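Putative glycoside hydrolase (Parabacteroides distasonis ATCC 8503, PDB 3GYC) is a putative glycoside hydrolase with a cellulase-like TIM-barrel domain, which probably binds sugars and cleaves glycosidic bonds. Local coordinates at residues R55-H61 with G111-R117; L96-S101 with S143-L149; C124-D128 with A168-A172; N52-I56 with L154-N160. Where two conformers were deposited one is given. Residue numbers count along the deposited sequence, not the author numbering.

Contact 1: residues R55-H61 with G111-R117; sequences RIDAYPH and GLSSWYR. With EDO (1,2-ethanediol), chain F.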
# COMPACT_ATOMS: atom_id res chain seq x y z
N ARG A 55 0.53 6.46 2.11
CA ARG A 55 -0.65 5.68 1.78
C ARG A 55 -1.30 5.26 3.11
O ARG A 55 -0.65 4.64 3.95
CB ARG A 55 -0.24 4.46 0.96
CG ARG A 55 -1.35 3.49 0.73
CD ARG A 55 -0.86 2.26 0.16
NE ARG A 55 -1.91 1.29 -0.00
CZ ARG A 55 -1.77 -0.02 0.19
NH1 ARG A 55 -0.61 -0.52 0.63
NH2 ARG A 55 -2.81 -0.82 0.03
N ILE A 56 -2.57 5.62 3.34
CA ILE A 56 -3.17 5.28 4.59
C ILE A 56 -4.53 4.62 4.39
O ILE A 56 -5.17 4.75 3.34
CB ILE A 56 -3.37 6.48 5.54
CG1 ILE A 56 -4.31 7.55 4.94
CG2 ILE A 56 -2.08 7.11 5.95
CD1 ILE A 56 -4.66 8.67 5.91
N ASP A 57 -4.95 3.95 5.43
CA ASP A 57 -6.31 3.42 5.47
C ASP A 57 -7.24 4.57 5.90
O ASP A 57 -7.00 5.22 6.94
CB ASP A 57 -6.39 2.26 6.46
CG ASP A 57 -7.70 1.48 6.31
OD1 ASP A 57 -8.73 2.07 5.90
OD2 ASP A 57 -7.67 0.26 6.53
N ALA A 58 -8.29 4.80 5.10
CA ALA A 58 -9.28 5.88 5.34
C ALA A 58 -10.48 5.37 6.19
O ALA A 58 -11.33 6.18 6.57
CB ALA A 58 -9.80 6.41 4.02
N TYR A 59 -10.55 4.05 6.43
CA TYR A 59 -11.67 3.42 7.19
C TYR A 59 -13.02 3.95 6.67
O TYR A 59 -13.87 4.41 7.47
CB TYR A 59 -11.56 3.74 8.66
CG TYR A 59 -10.33 3.25 9.41
CD1 TYR A 59 -9.15 3.97 9.40
CD2 TYR A 59 -10.39 2.11 10.22
CE1 TYR A 59 -8.04 3.54 10.14
CE2 TYR A 59 -9.28 1.66 10.94
CZ TYR A 59 -8.11 2.39 10.92
OH TYR A 59 -7.02 1.97 11.65
N PRO A 60 -13.24 3.89 5.35
CA PRO A 60 -14.47 4.46 4.73
C PRO A 60 -15.75 3.83 5.25
O PRO A 60 -16.76 4.50 5.43
CB PRO A 60 -14.31 4.11 3.25
CG PRO A 60 -13.44 2.90 3.22
CD PRO A 60 -12.59 2.90 4.49
N HIS A 61 -15.70 2.53 5.46
CA HIS A 61 -16.82 1.79 6.02
C HIS A 61 -17.27 2.30 7.40
O HIS A 61 -18.48 2.38 7.68
CB HIS A 61 -16.50 0.27 6.03
CG HIS A 61 -15.33 -0.12 6.88
ND1 HIS A 61 -14.05 0.37 6.68
CD2 HIS A 61 -15.24 -1.03 7.87
CE1 HIS A 61 -13.24 -0.19 7.55
NE2 HIS A 61 -13.93 -1.05 8.28
N GLY A 111 -2.34 8.99 -0.45
CA GLY A 111 -3.11 8.01 -1.16
C GLY A 111 -4.01 7.30 -0.15
O GLY A 111 -3.54 6.86 0.91
N LEU A 112 -5.29 7.16 -0.50
CA LEU A 112 -6.22 6.46 0.38
C LEU A 112 -6.44 5.05 -0.12
O LEU A 112 -6.52 4.79 -1.33
CB LEU A 112 -7.56 7.18 0.41
CG LEU A 112 -7.53 8.63 0.88
CD1 LEU A 112 -9.00 9.17 0.80
CD2 LEU A 112 -6.89 8.82 2.28
N SER A 113 -6.54 4.14 0.83
CA SER A 113 -6.86 2.76 0.57
C SER A 113 -7.68 2.28 1.77
O SER A 113 -8.01 3.07 2.66
CB SER A 113 -5.54 1.95 0.45
OG SER A 113 -5.79 0.63 -0.01
N SER A 114 -7.95 0.98 1.81
CA SER A 114 -8.53 0.37 3.02
C SER A 114 -8.26 -1.12 3.09
O SER A 114 -8.20 -1.80 2.05
CB SER A 114 -10.04 0.58 3.15
OG SER A 114 -10.43 0.30 4.50
N TRP A 115 -8.05 -1.58 4.31
CA TRP A 115 -7.94 -2.98 4.67
C TRP A 115 -9.26 -3.44 5.33
O TRP A 115 -9.36 -4.58 5.79
CB TRP A 115 -6.76 -3.19 5.63
CG TRP A 115 -5.43 -3.06 5.01
CD1 TRP A 115 -4.54 -4.07 4.76
CD2 TRP A 115 -4.77 -1.83 4.58
NE1 TRP A 115 -3.36 -3.52 4.23
CE2 TRP A 115 -3.50 -2.18 4.09
CE3 TRP A 115 -5.14 -0.48 4.57
CZ2 TRP A 115 -2.59 -1.23 3.57
CZ3 TRP A 115 -4.26 0.45 4.08
CH2 TRP A 115 -3.00 0.07 3.56
N TYR A 116 -10.27 -2.56 5.36
CA TYR A 116 -11.60 -2.86 5.91
C TYR A 116 -11.51 -3.58 7.27
O TYR A 116 -11.97 -4.73 7.43
CB TYR A 116 -12.39 -3.64 4.86
CG TYR A 116 -12.60 -2.79 3.65
CD1 TYR A 116 -13.66 -1.88 3.60
CD2 TYR A 116 -11.76 -2.89 2.54
CE1 TYR A 116 -13.86 -1.06 2.50
CE2 TYR A 116 -11.93 -2.06 1.44
CZ TYR A 116 -12.99 -1.15 1.42
OH TYR A 116 -13.21 -0.32 0.35
N ARG A 117 -10.89 -2.90 8.22
CA ARG A 117 -10.65 -3.41 9.56
C ARG A 117 -11.96 -3.85 10.15
O ARG A 117 -12.96 -3.16 10.02
CB ARG A 117 -9.97 -2.36 10.42
CG ARG A 117 -8.55 -2.05 9.96
CD ARG A 117 -7.54 -3.12 10.42
NE ARG A 117 -7.29 -2.98 11.86
CZ ARG A 117 -7.72 -3.81 12.81
NH1 ARG A 117 -8.42 -4.91 12.52
NH2 ARG A 117 -7.44 -3.54 14.07
C1 EDO F . -9.26 -6.78 8.02
O1 EDO F . -8.38 -5.64 8.08
C2 EDO F . -9.46 -7.46 9.40
O2 EDO F . -9.70 -6.53 10.48
O HOH W 1 -10.03 -0.07 7.80
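One carboxylate bridges two loops where neighbouring strands end. D57 OD1 accepts from S114 OG (2.8 Å) and from Y59 N (2.7 Å), an Asx turn in its own loop; D57 OD2 accepts from W115 N (2.9 Å, 174°) and a water that in turn accepts from R117 N. S114 OG also receives Y116 N at 3.0 Å, an ST turn, so each strand leaves through a side-chain-braced turn. Upstream, the strands pair in parallel: I56 N to G111 O (2.9 Å), S113 N to I56 O (2.9 Å) and A58 N to S113 O (3.0 Å), with axes 4.7 Å apart at 34°. Helix 60-65 then returns to the second loop, where H61 NE2 donates to R117 O (2.9 Å). An ethanediol, probably from the crystallisation liquor, joins W115 O and R117 NH1, which also donates to K74 O. D57 thus satisfies donors of both loops, consistent with a defined placement of the two strand ends at the barrel's C-terminal rim.

Contact 2: residues L96-S101 with S143-L149; sequences LNLFLS and SIEEDGL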
# COMPACT_ATOMS: atom_id res chain seq x y z
N LEU A 96 -8.95 11.79 10.98
CA LEU A 96 -8.49 11.70 9.60
C LEU A 96 -8.22 13.08 9.04
O LEU A 96 -7.14 13.35 8.50
CB LEU A 96 -9.45 10.90 8.72
CG LEU A 96 -9.13 10.84 7.24
CD1 LEU A 96 -7.71 10.18 6.97
CD2 LEU A 96 -10.24 10.15 6.44
N ASN A 97 -9.19 13.97 9.20
CA ASN A 97 -9.00 15.33 8.68
C ASN A 97 -7.86 16.07 9.39
O ASN A 97 -7.16 16.91 8.75
CB ASN A 97 -10.31 16.10 8.66
CG ASN A 97 -11.24 15.64 7.52
OD1 ASN A 97 -11.01 14.65 6.81
ND2 ASN A 97 -12.29 16.39 7.32
N LEU A 98 -7.67 15.78 10.69
CA LEU A 98 -6.54 16.35 11.45
C LEU A 98 -5.23 15.88 10.86
O LEU A 98 -4.36 16.67 10.61
CB LEU A 98 -6.61 16.08 12.96
CG LEU A 98 -7.63 16.91 13.75
CD1 LEU A 98 -7.93 16.36 15.20
CD2 LEU A 98 -7.27 18.39 13.81
N PHE A 99 -5.11 14.56 10.66
CA PHE A 99 -3.94 13.98 10.06
C PHE A 99 -3.67 14.53 8.65
O PHE A 99 -2.50 14.89 8.33
CB PHE A 99 -4.07 12.45 10.03
CG PHE A 99 -2.84 11.76 9.48
CD1 PHE A 99 -1.72 11.60 10.29
CD2 PHE A 99 -2.78 11.36 8.16
CE1 PHE A 99 -0.58 11.00 9.80
CE2 PHE A 99 -1.65 10.75 7.69
CZ PHE A 99 -0.53 10.60 8.52
N LEU A 100 -4.72 14.65 7.84
CA LEU A 100 -4.60 15.19 6.49
C LEU A 100 -4.16 16.63 6.52
O LEU A 100 -3.34 17.01 5.69
CB LEU A 100 -5.87 15.01 5.65
CG LEU A 100 -6.32 13.59 5.35
CD1 LEU A 100 -7.73 13.62 4.67
CD2 LEU A 100 -5.32 12.75 4.48
N SER A 101 -4.64 17.43 7.49
CA SER A 101 -4.21 18.82 7.60
C SER A 101 -2.72 18.94 7.90
O SER A 101 -2.04 19.88 7.40
CB SER A 101 -5.00 19.53 8.69
OG SER A 101 -6.37 19.45 8.38
N SER A 143 -16.59 13.84 3.32
CA SER A 143 -16.09 14.21 4.67
C SER A 143 -14.75 14.94 4.60
O SER A 143 -14.50 15.86 5.38
CB SER A 143 -15.99 13.00 5.66
OG SER A 143 -14.84 12.18 5.49
N ILE A 144 -13.91 14.57 3.63
CA ILE A 144 -12.60 15.20 3.43
C ILE A 144 -12.78 16.55 2.75
O ILE A 144 -12.18 17.54 3.12
CB ILE A 144 -11.70 14.28 2.60
CG1 ILE A 144 -11.38 13.03 3.43
CG2 ILE A 144 -10.46 15.05 2.12
CD1 ILE A 144 -10.65 11.93 2.73
N GLU A 145 -13.67 16.59 1.77
CA GLU A 145 -13.92 17.83 1.06
C GLU A 145 -14.58 18.90 2.01
O GLU A 145 -14.45 20.10 1.79
CB GLU A 145 -14.81 17.51 -0.15
CG GLU A 145 -14.66 18.42 -1.35
CD GLU A 145 -15.51 17.97 -2.55
OE1 GLU A 145 -16.28 16.97 -2.42
OE2 GLU A 145 -15.41 18.61 -3.62
N GLU A 146 -15.25 18.44 3.08
CA GLU A 146 -15.90 19.38 4.04
C GLU A 146 -14.85 20.34 4.63
O GLU A 146 -15.13 21.53 4.80
CB GLU A 146 -16.64 18.62 5.17
CG GLU A 146 -17.42 19.49 6.16
N ASP A 147 -13.64 19.84 4.90
CA ASP A 147 -12.58 20.67 5.47
C ASP A 147 -11.60 21.15 4.42
O ASP A 147 -10.51 21.59 4.75
CB ASP A 147 -11.86 19.93 6.63
CG ASP A 147 -12.69 19.91 7.93
OD1 ASP A 147 -13.58 20.78 8.10
OD2 ASP A 147 -12.45 19.03 8.79
N GLY A 148 -11.99 21.08 3.15
CA GLY A 148 -11.18 21.57 2.03
C GLY A 148 -9.83 20.87 1.85
O GLY A 148 -8.83 21.53 1.52
N LEU A 149 -9.79 19.55 2.04
CA LEU A 149 -8.55 18.78 1.99
C LEU A 149 -8.47 17.85 0.81
O LEU A 149 -7.57 17.07 0.76
CB LEU A 149 -8.39 17.91 3.26
CG LEU A 149 -8.19 18.71 4.57
CD1 LEU A 149 -8.65 17.94 5.82
CD2 LEU A 149 -6.71 19.22 4.67
O HOH W 2 -9.35 19.41 9.90
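The side of helix 95-105 meets the last turn of helix 130-146 and the bend that follows it. The interlocking runs both ways. From the 143-149 side, I144 enters the space between L96 and L100, one helical turn apart: its CD1 lies 4.1 Å from L96 CD2 and 3.9 Å from L100 CD1. L149 makes the second bump, CD1 lodging beside the helix 3.4 Å from N97 O, 3.8 Å from N97 CB and 4.0 Å from L100 CB, while its CD2 comes to 3.7 Å from S101 OG. N97 projects in the opposite direction, into the notch bounded by S143, I144, D147 and L149. There its ND2 donates two bonds, to S143 O (3.0 Å, 168°) and to D147 OD2 (3.0 Å, 166°). G148, at phi/psi 62/39 and with its N bonded to E145 O at 3.0 Å, lies in the bend between D147 and L149, whose CA-to-CB bonds both point toward the helix. A water is weakly held between S101 OG and D147 OD2 at the outer margin. Beneath, L96 touches I56, L100 touches V110 and I144 touches L112, all on the sheet. Two successive helices packed side by side over parallel strands are the outer layer expected of a TIM barrel.

Contact 3: residues C124-D128 with A168-A172; sequences CLKLD and APFFA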
# COMPACT_ATOMS: atom_id res chain seq x y z
N CYS A 124 -18.28 -3.78 7.59
CA CYS A 124 -17.86 -3.86 6.19
C CYS A 124 -18.57 -4.94 5.39
O CYS A 124 -18.62 -4.84 4.19
CB CYS A 124 -16.36 -4.07 6.05
SG CYS A 124 -15.83 -5.65 6.72
N LEU A 125 -19.12 -5.96 6.06
CA LEU A 125 -19.81 -7.05 5.38
C LEU A 125 -21.08 -6.57 4.64
O LEU A 125 -21.57 -7.25 3.75
CB LEU A 125 -20.13 -8.20 6.35
CG LEU A 125 -18.92 -8.83 7.06
CD1 LEU A 125 -19.36 -9.84 8.10
CD2 LEU A 125 -17.93 -9.44 6.06
N LYS A 126 -21.58 -5.39 4.99
CA LYS A 126 -22.77 -4.81 4.36
C LYS A 126 -22.49 -4.30 2.94
O LYS A 126 -23.40 -4.15 2.14
CB LYS A 126 -23.25 -3.62 5.15
CG LYS A 126 -23.57 -3.90 6.57
CD LYS A 126 -24.22 -2.71 7.16
CE LYS A 126 -24.31 -2.81 8.65
NZ LYS A 126 -25.13 -1.67 9.12
N LEU A 127 -21.23 -4.04 2.63
CA LEU A 127 -20.83 -3.50 1.34
C LEU A 127 -20.75 -4.62 0.31
O LEU A 127 -19.70 -4.87 -0.29
CB LEU A 127 -19.48 -2.81 1.49
CG LEU A 127 -19.41 -1.71 2.55
CD1 LEU A 127 -18.00 -1.20 2.67
CD2 LEU A 127 -20.41 -0.60 2.19
N ASP A 128 -21.89 -5.27 0.06
CA ASP A 128 -21.91 -6.46 -0.78
C ASP A 128 -22.21 -6.26 -2.26
O ASP A 128 -22.42 -7.23 -2.97
CB ASP A 128 -22.83 -7.52 -0.15
CG ASP A 128 -24.25 -7.02 0.09
OD1 ASP A 128 -24.64 -5.94 -0.43
OD2 ASP A 128 -24.99 -7.72 0.82
N ALA A 168 -11.40 -8.09 1.64
CA ALA A 168 -12.69 -7.95 0.94
C ALA A 168 -13.58 -9.19 1.18
O ALA A 168 -13.90 -9.93 0.23
CB ALA A 168 -12.46 -7.72 -0.54
N PRO A 169 -13.99 -9.42 2.44
CA PRO A 169 -14.89 -10.54 2.73
C PRO A 169 -16.31 -10.32 2.17
O PRO A 169 -17.07 -11.29 1.97
CB PRO A 169 -14.91 -10.57 4.26
CG PRO A 169 -14.54 -9.24 4.69
CD PRO A 169 -13.59 -8.72 3.67
N PHE A 170 -16.67 -9.06 1.99
CA PHE A 170 -17.94 -8.68 1.39
C PHE A 170 -18.01 -9.09 -0.08
O PHE A 170 -19.07 -9.15 -0.65
CB PHE A 170 -18.18 -7.16 1.52
CG PHE A 170 -16.98 -6.30 1.15
CD1 PHE A 170 -16.74 -5.93 -0.15
CD2 PHE A 170 -16.11 -5.87 2.14
CE1 PHE A 170 -15.66 -5.16 -0.49
CE2 PHE A 170 -15.04 -5.09 1.82
CZ PHE A 170 -14.81 -4.72 0.50
N PHE A 171 -16.87 -9.32 -0.71
CA PHE A 171 -16.83 -9.75 -2.09
C PHE A 171 -16.64 -11.26 -2.11
O PHE A 171 -17.36 -11.96 -2.81
CB PHE A 171 -15.68 -9.06 -2.84
CG PHE A 171 -15.50 -9.55 -4.22
CD1 PHE A 171 -16.28 -9.05 -5.25
CD2 PHE A 171 -14.55 -10.52 -4.51
CE1 PHE A 171 -16.13 -9.50 -6.54
CE2 PHE A 171 -14.39 -10.98 -5.80
CZ PHE A 171 -15.19 -10.48 -6.82
N ALA A 172 -15.67 -11.73 -1.34
CA ALA A 172 -15.34 -13.16 -1.27
C ALA A 172 -16.52 -14.02 -0.84
O ALA A 172 -16.65 -15.18 -1.29
CB ALA A 172 -14.14 -13.36 -0.34
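This is an apolar contact between two loop regions beyond the C-terminal ends of barrel strands, the first leading from strand 109-113 to helix 130-146, the second holding the short helix 169-172. No hydrogen bond crosses it; the evidence is van der Waals fit over 269 Å². F170 supplies 108 Å² of this, its CB pointing at the 3-10 turn. L127 CB lies over one face of the ring, 4.3 Å from F170 CG, while backbone oxygens close in: L127 O is 3.1 Å from F170 CD1 and C124 O 3.4 Å from F170 CD2. L127 is the centre of an inverse gamma turn, and both its CB and its O lie against the ring. Beside it, L125 CD2 meets P169 CG at 3.7 Å and C124 SG meets the same P169 CG at 4.3 Å. Around the pair, Y116 packs edge-to-face with F170, H61 of helix 60-65 touches C124 and L127, L133 and C136 of helix 130-146 support L127, and F171 makes an edge-to-face pair with W191 of helix 186-200.

Contact 4: residues N52-I56 with L154-N160; sequences NAIRI and LYVDLCN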
# COMPACT_ATOMS: atom_id res chain seq x y z
N ASN A 52 7.57 12.33 0.73
CA ASN A 52 6.56 13.37 0.55
C ASN A 52 5.17 12.84 0.16
O ASN A 52 4.33 13.57 -0.33
CB ASN A 52 7.04 14.49 -0.38
CG ASN A 52 7.41 14.03 -1.77
OD1 ASN A 52 7.46 12.82 -2.06
ND2 ASN A 52 7.63 15.00 -2.66
N ALA A 53 4.93 11.55 0.43
CA ALA A 53 3.61 10.95 0.23
C ALA A 53 3.44 9.80 1.25
O ALA A 53 4.42 9.20 1.69
CB ALA A 53 3.44 10.44 -1.24
N ILE A 54 2.20 9.52 1.63
CA ILE A 54 1.84 8.45 2.54
C ILE A 54 0.58 7.77 2.01
O ILE A 54 -0.29 8.43 1.48
CB ILE A 54 1.53 9.01 3.96
CG1 ILE A 54 2.67 9.92 4.45
CG2 ILE A 54 1.29 7.92 4.94
CD1 ILE A 54 2.33 10.74 5.78
N ARG A 55 0.53 6.46 2.11
CA ARG A 55 -0.65 5.68 1.78
C ARG A 55 -1.30 5.26 3.11
O ARG A 55 -0.65 4.64 3.95
CB ARG A 55 -0.24 4.46 0.96
CG ARG A 55 -1.35 3.49 0.73
CD ARG A 55 -0.86 2.26 0.16
NE ARG A 55 -1.91 1.29 -0.00
CZ ARG A 55 -1.77 -0.02 0.19
NH1 ARG A 55 -0.61 -0.52 0.63
NH2 ARG A 55 -2.81 -0.82 0.03
N ILE A 56 -2.57 5.62 3.34
CA ILE A 56 -3.17 5.28 4.59
C ILE A 56 -4.53 4.62 4.39
O ILE A 56 -5.17 4.75 3.34
CB ILE A 56 -3.37 6.48 5.54
CG1 ILE A 56 -4.31 7.55 4.94
CG2 ILE A 56 -2.08 7.11 5.95
CD1 ILE A 56 -4.66 8.67 5.91
N LEU A 154 -3.96 12.02 -3.25
CA LEU A 154 -3.22 11.71 -4.46
C LEU A 154 -3.98 10.74 -5.36
O LEU A 154 -4.05 10.89 -6.57
CB LEU A 154 -1.90 11.10 -4.02
CG LEU A 154 -0.82 10.85 -5.02
CD1 LEU A 154 -0.40 12.20 -5.64
CD2 LEU A 154 0.32 10.11 -4.24
N TYR A 155 -4.56 9.73 -4.73
CA TYR A 155 -5.32 8.71 -5.42
C TYR A 155 -6.21 8.01 -4.43
O TYR A 155 -6.02 8.13 -3.23
CB TYR A 155 -4.40 7.69 -6.12
CG TYR A 155 -3.56 6.79 -5.22
CD1 TYR A 155 -4.11 5.66 -4.66
CD2 TYR A 155 -2.21 7.06 -4.97
CE1 TYR A 155 -3.35 4.81 -3.84
CE2 TYR A 155 -1.46 6.22 -4.12
CZ TYR A 155 -2.03 5.09 -3.59
OH TYR A 155 -1.36 4.21 -2.80
N VAL A 156 -7.19 7.26 -4.96
CA VAL A 156 -8.09 6.50 -4.12
C VAL A 156 -8.10 5.09 -4.63
O VAL A 156 -8.48 4.84 -5.78
CB VAL A 156 -9.54 7.07 -4.13
CG1 VAL A 156 -10.51 6.16 -3.31
CG2 VAL A 156 -9.52 8.51 -3.62
N ASP A 157 -7.74 4.18 -3.74
CA ASP A 157 -7.70 2.73 -3.98
C ASP A 157 -8.85 2.11 -3.19
O ASP A 157 -8.88 2.22 -1.96
CB ASP A 157 -6.33 2.19 -3.52
CG ASP A 157 -6.28 0.66 -3.35
OD1 ASP A 157 -7.16 -0.08 -3.89
OD2 ASP A 157 -5.34 0.22 -2.64
N LEU A 158 -9.75 1.43 -3.87
CA LEU A 158 -10.94 0.89 -3.20
C LEU A 158 -10.72 -0.31 -2.34
O LEU A 158 -11.60 -0.66 -1.56
CB LEU A 158 -12.11 0.65 -4.19
CG LEU A 158 -12.92 1.91 -4.52
CD1 LEU A 158 -12.08 2.94 -5.21
CD2 LEU A 158 -14.16 1.59 -5.38
N CYS A 159 -9.57 -0.98 -2.49
CA CYS A 159 -9.27 -2.10 -1.62
C CYS A 159 -7.85 -2.62 -1.74
O CYS A 159 -7.43 -3.02 -2.84
CB CYS A 159 -10.21 -3.27 -1.94
SG CYS A 159 -10.08 -4.53 -0.68
N ASN A 160 -7.12 -2.63 -0.62
CA ASN A 160 -5.80 -3.25 -0.55
C ASN A 160 -5.83 -4.68 -1.03
O ASN A 160 -6.63 -5.48 -0.55
CB ASN A 160 -5.31 -3.27 0.89
CG ASN A 160 -4.00 -4.03 1.04
OD1 ASN A 160 -2.93 -3.53 0.65
ND2 ASN A 160 -4.08 -5.23 1.63
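R55 lies inside the barrel near its C-terminal mouth, the end at which glycosidases of this fold keep their active site, and here it reaches over an intervening strand. Strands 53-57 and 153-157 are not paired: their axes stay 9.1 Å apart at 16°, about twice the spacing of adjacent strands, with strand 109-113 between them. Side chains therefore make the whole contact. Deeper in the barrel it is apolar, A53 CB meeting L154 CD2 at 4.3 Å. Next, Y155 OH comes to 3.6 Å from R55 CD, alongside the aliphatic part of an arginine extended through three trans torsions. The extension delivers R55 NH2 to N160 OD1, a hydrogen bond of 2.8 Å and 165° lying near the guanidinium plane. D157 OD2 is 3.8 Å from R55 NH2, a long salt bridge; that oxygen has stronger partners in the hydroxyls of S113 and S211. D157 OD1 meanwhile accepts from C159 N at 2.9 Å, an Asx turn that shapes the descent from the strand to N160. At the other terminal nitrogen, NH1 forms a salt bridge with E305. The guanidinium thus meets N160 through NH2 and E305 through NH1; its buried charge is met by E305, with D157 a longer-range partner, which implies an arginine satisfied from within the barrel.

Overall arrangement
All four contacts belong to one parallel-stranded TIM barrel. Contacts 1 and 4 share R55 and I56 of strand 53-57, and their centres are 8 Å apart; they join it to adjacent strand 109-113 and to 153-157 beyond. Contact 2 lies on the outer layer, 14 Å centre to centre from contact 1, meeting it through I56-L96 and L112-I144 packing. Contact 3, among the C-terminal loops, is likewise 14 Å from contact 1 and 26 Å from contact 2 between centres. Along the chain contact 1 closes before contact 3 opens, contact 2 crosses both, and contact 4 encloses contact 2. The outer helices thus pack on strands 53-57 and 109-113, the rim loops on H61 and Y116.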